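Suppressor protein MPT5 (Saccharomyces cerevisiae, PDB 5BZ1) binds sequence motifs in the 3'-untranslated regions of target mRNAs through its Pumilio-repeat domain and so regulates their expression after transcription. Local coordinates at residues 78-81 / 82-85; 107-111 / 112-116. All blocks are in the same frame, centred on the assembly; numbering follows the deposited sequence.

Contact 1 of 2, residues 78-81 / 82-85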
# COMPACT_ATOMS: atom_id res chain seq x y z
N LYS A 78 24.19 -12.30 17.23
CA LYS A 78 23.19 -12.01 16.20
C LYS A 78 23.84 -11.45 14.92
O LYS A 78 23.40 -11.74 13.81
CB LYS A 78 22.10 -11.07 16.72
CG LYS A 78 21.03 -10.74 15.68
CD LYS A 78 19.82 -10.06 16.31
CE LYS A 78 19.04 -11.02 17.19
NZ LYS A 78 18.18 -10.29 18.16
N THR A 79 24.89 -10.65 15.09
CA THR A 79 25.63 -10.11 13.96
C THR A 79 26.29 -11.23 13.15
O THR A 79 26.26 -11.22 11.92
CB THR A 79 26.69 -9.08 14.42
OG1 THR A 79 26.03 -7.98 15.05
CG2 THR A 79 27.49 -8.57 13.23
N LEU A 80 26.86 -12.21 13.85
CA LEU A 80 27.48 -13.35 13.18
C LEU A 80 26.44 -14.19 12.44
O LEU A 80 26.69 -14.64 11.32
CB LEU A 80 28.27 -14.20 14.17
CG LEU A 80 28.96 -15.45 13.61
CD1 LEU A 80 29.80 -15.08 12.40
CD2 LEU A 80 29.81 -16.14 14.66
N LEU A 81 25.28 -14.40 13.07
CA LEU A 81 24.17 -15.11 12.43
C LEU A 81 23.75 -14.42 11.12
O LEU A 81 23.58 -15.08 10.09
CB LEU A 81 22.96 -15.19 13.38
CG LEU A 81 21.59 -15.51 12.76
CD1 LEU A 81 21.57 -16.89 12.14
CD2 LEU A 81 20.48 -15.39 13.79
N ILE A 82 23.60 -13.11 11.18
CA ILE A 82 23.18 -12.34 10.01
C ILE A 82 24.29 -12.31 8.95
O ILE A 82 24.01 -12.39 7.75
CB ILE A 82 22.75 -10.91 10.41
CG1 ILE A 82 21.47 -10.96 11.24
CG2 ILE A 82 22.54 -10.04 9.18
CD1 ILE A 82 21.01 -9.61 11.77
N GLN A 83 25.54 -12.22 9.40
CA GLN A 83 26.69 -12.29 8.50
C GLN A 83 26.70 -13.59 7.71
O GLN A 83 27.13 -13.63 6.56
CB GLN A 83 28.00 -12.14 9.28
CG GLN A 83 28.57 -10.72 9.31
CD GLN A 83 29.62 -10.54 10.39
OE1 GLN A 83 29.84 -11.42 11.22
NE2 GLN A 83 30.27 -9.38 10.40
N THR A 84 26.23 -14.66 8.34
CA THR A 84 26.24 -15.99 7.73
C THR A 84 25.19 -16.13 6.63
O THR A 84 25.44 -16.75 5.60
CB THR A 84 26.04 -17.09 8.78
OG1 THR A 84 26.99 -16.93 9.85
CG2 THR A 84 26.21 -18.47 8.16
N ILE A 85 24.01 -15.54 6.84
CA ILE A 85 22.87 -15.82 5.98
C ILE A 85 22.37 -14.68 5.09
O ILE A 85 21.45 -14.88 4.30
CB ILE A 85 21.68 -16.41 6.79
CG1 ILE A 85 21.26 -15.46 7.92
CG2 ILE A 85 22.03 -17.78 7.36
CD1 ILE A 85 20.22 -14.44 7.53
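Thr-84 OG1 bonds to Leu-80 O at 2.7 Å, one turn back in the last part of helix 75-85, a helix of the Pumilio repeat array. The hydroxyl lies 31° out of the carbonyl plane. OG1 sits beside its own backbone N (chi1 -53°), and Thr-84 N also reaches Leu-80 O, but weakly, so one residue grips this carbonyl with two groups. The two preceding main-chain bonds are regular: Gln-83 N to Thr-79 O is 2.8 Å and Ile-82 N to Lys-78 O is 3.0 Å. At the C-terminal end the ladder slackens, for Leu-81 O receives weak bonds from both Thr-84 N and Ile-85 N. Packing follows the same spacing. The carboxamide of Gln-83 lies across Thr-79, its NE2 4.0 Å from the methyl CG2, while OE1 comes 3.8 Å from Leu-80 CD1. On the buried side, Ile-82 and Leu-81 face different neighbours, Ile-82 meeting Leu-117 of helix 112-121 and Leu-81 meeting Phe-53 of helix 53-57. The aliphatic part of Lys-78 meets the tip of Ile-82, CG to CD1 4.1 Å. With CG1 lodged between its backbone N and carbonyl carbon (chi1 57°), Ile-85 presses this methylene to 3.2 Å from Leu-81 O.

Contact 2 of 2, residues 107-111 / 112-116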
# COMPACT_ATOMS: atom_id res chain seq x y z
N ASP A 107 12.89 -8.12 13.14
CA ASP A 107 12.13 -7.51 14.23
C ASP A 107 12.98 -7.28 15.48
O ASP A 107 12.63 -6.45 16.32
CB ASP A 107 10.93 -8.38 14.58
CG ASP A 107 9.86 -7.63 15.34
OD1 ASP A 107 9.47 -6.53 14.89
OD2 ASP A 107 9.41 -8.12 16.40
N THR A 108 14.10 -8.00 15.58
CA THR A 108 14.95 -7.92 16.76
C THR A 108 16.40 -7.51 16.48
O THR A 108 17.30 -7.89 17.23
CB THR A 108 14.97 -9.27 17.53
OG1 THR A 108 15.48 -10.30 16.68
CG2 THR A 108 13.58 -9.64 18.00
N VAL A 109 16.63 -6.75 15.41
CA VAL A 109 17.98 -6.25 15.13
C VAL A 109 18.47 -5.36 16.27
O VAL A 109 17.69 -4.60 16.85
CB VAL A 109 18.07 -5.49 13.79
CG1 VAL A 109 17.98 -6.44 12.62
CG2 VAL A 109 16.99 -4.41 13.71
N ASP A 110 19.76 -5.45 16.57
CA ASP A 110 20.34 -4.72 17.70
C ASP A 110 20.88 -3.35 17.28
O ASP A 110 20.88 -2.41 18.08
CB ASP A 110 21.48 -5.52 18.32
CG ASP A 110 21.01 -6.82 18.93
OD1 ASP A 110 20.11 -6.79 19.80
OD2 ASP A 110 21.53 -7.89 18.53
N ASN A 111 21.35 -3.25 16.05
CA ASN A 111 22.07 -2.06 15.61
C ASN A 111 22.09 -1.87 14.10
O ASN A 111 21.59 -2.71 13.34
CB ASN A 111 23.51 -2.10 16.15
CG ASN A 111 24.25 -3.37 15.75
OD1 ASN A 111 24.30 -3.72 14.57
ND2 ASN A 111 24.82 -4.06 16.74
N GLU A 112 22.71 -0.77 13.68
CA GLU A 112 22.79 -0.38 12.27
C GLU A 112 23.59 -1.37 11.44
O GLU A 112 23.26 -1.63 10.28
CB GLU A 112 23.43 1.01 12.18
CG GLU A 112 23.39 1.64 10.79
CD GLU A 112 22.23 2.60 10.62
OE1 GLU A 112 21.34 2.60 11.50
OE2 GLU A 112 22.21 3.35 9.62
N VAL A 113 24.66 -1.91 12.03
CA VAL A 113 25.50 -2.89 11.36
C VAL A 113 24.68 -4.08 10.86
O VAL A 113 24.80 -4.49 9.70
CB VAL A 113 26.63 -3.39 12.29
CG1 VAL A 113 27.39 -4.55 11.64
CG2 VAL A 113 27.57 -2.25 12.63
N GLN A 114 23.82 -4.61 11.72
CA GLN A 114 22.95 -5.73 11.37
C GLN A 114 21.95 -5.35 10.28
O GLN A 114 21.70 -6.14 9.37
CB GLN A 114 22.22 -6.24 12.61
CG GLN A 114 23.12 -6.96 13.62
CD GLN A 114 22.42 -7.21 14.94
OE1 GLN A 114 21.20 -7.08 15.05
NE2 GLN A 114 23.19 -7.58 15.96
N ILE A 115 21.38 -4.16 10.38
CA ILE A 115 20.42 -3.69 9.40
C ILE A 115 21.07 -3.56 8.02
O ILE A 115 20.51 -4.01 7.02
CB ILE A 115 19.78 -2.34 9.82
CG1 ILE A 115 18.91 -2.54 11.06
CG2 ILE A 115 18.94 -1.75 8.70
CD1 ILE A 115 18.37 -1.26 11.67
N ASP A 116 22.26 -2.98 7.97
CA ASP A 116 22.98 -2.80 6.71
C ASP A 116 23.39 -4.13 6.06
O ASP A 116 23.41 -4.24 4.83
CB ASP A 116 24.19 -1.88 6.90
CG ASP A 116 23.79 -0.43 7.09
OD1 ASP A 116 22.63 -0.09 6.77
OD2 ASP A 116 24.63 0.37 7.56
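Gln-114 turns back from the first turn of helix 112-121 to clasp Asp-110 twice, beside a classical N-cap made by Asn-111; both belong to the third Pumilio repeat. Its OE1 takes the backbone N of Asp-110 at 2.7 Å in a nearly straight bond (174°), although the donor stands above the carbonyl plane. NE2 gives a hydrogen to the anti lone pair of Asp-110 OD2 at 3.1 Å, and OD2 lies almost in the amide plane; the carboxylate itself is turned 70° from that plane. Two bonds through one amide thus fix its rotation, and NE2 has a further partner in Thr-79 OG1 of helix 75-85. A leucine here would probably leave Asp-110 N, Asp-110 OD2 and Thr-79 OG1 without these mates, the loop then being held to the helix mainly by the cap. In that cap, Asn-111 CG stands between its backbone N and carbonyl carbon (chi1 55°), which swings OD1 over the helix start to accept from Gln-114 N at 3.0 Å. Asn-111 O then takes Ile-115 N, beginning the regular helical ladder. The tight part is this buried glutamine and its bonds; the solvent side is looser, where Glu-112 and Val-113 are exposed and the Glu-112 carboxylate pairs with Lys-156 in a salt bridge outside these segments. Val-109 and Ile-115, both partly exposed, cross at about a right angle, the methyl CG2 of Val-109 resting 3.8 Å from Ile-115 CG1.

Overall arrangement
Contacts 1 and 2 lie on helix 75-85 and at the start of helix 112-121, contact 1 spanning the boundary of the second and third repeats and contact 2 lying in the third. Their centres are about 10 Å apart, and they meet directly: Lys-78 NZ reaches Thr-108 O at 2.7 Å, a probable hydrogen bond, so that, alongside the glutamine bond already noted, the loop before helix 112-121 is tied to helix 75-85. Contact 1 is the more buried, half of its residues being enclosed, and relies on the main-chain ladder of a helix end with aliphatic packing. Contact 2 is a surface contact at a helix start, held by side-chain amides and a carboxylate. Neither touches the RNA.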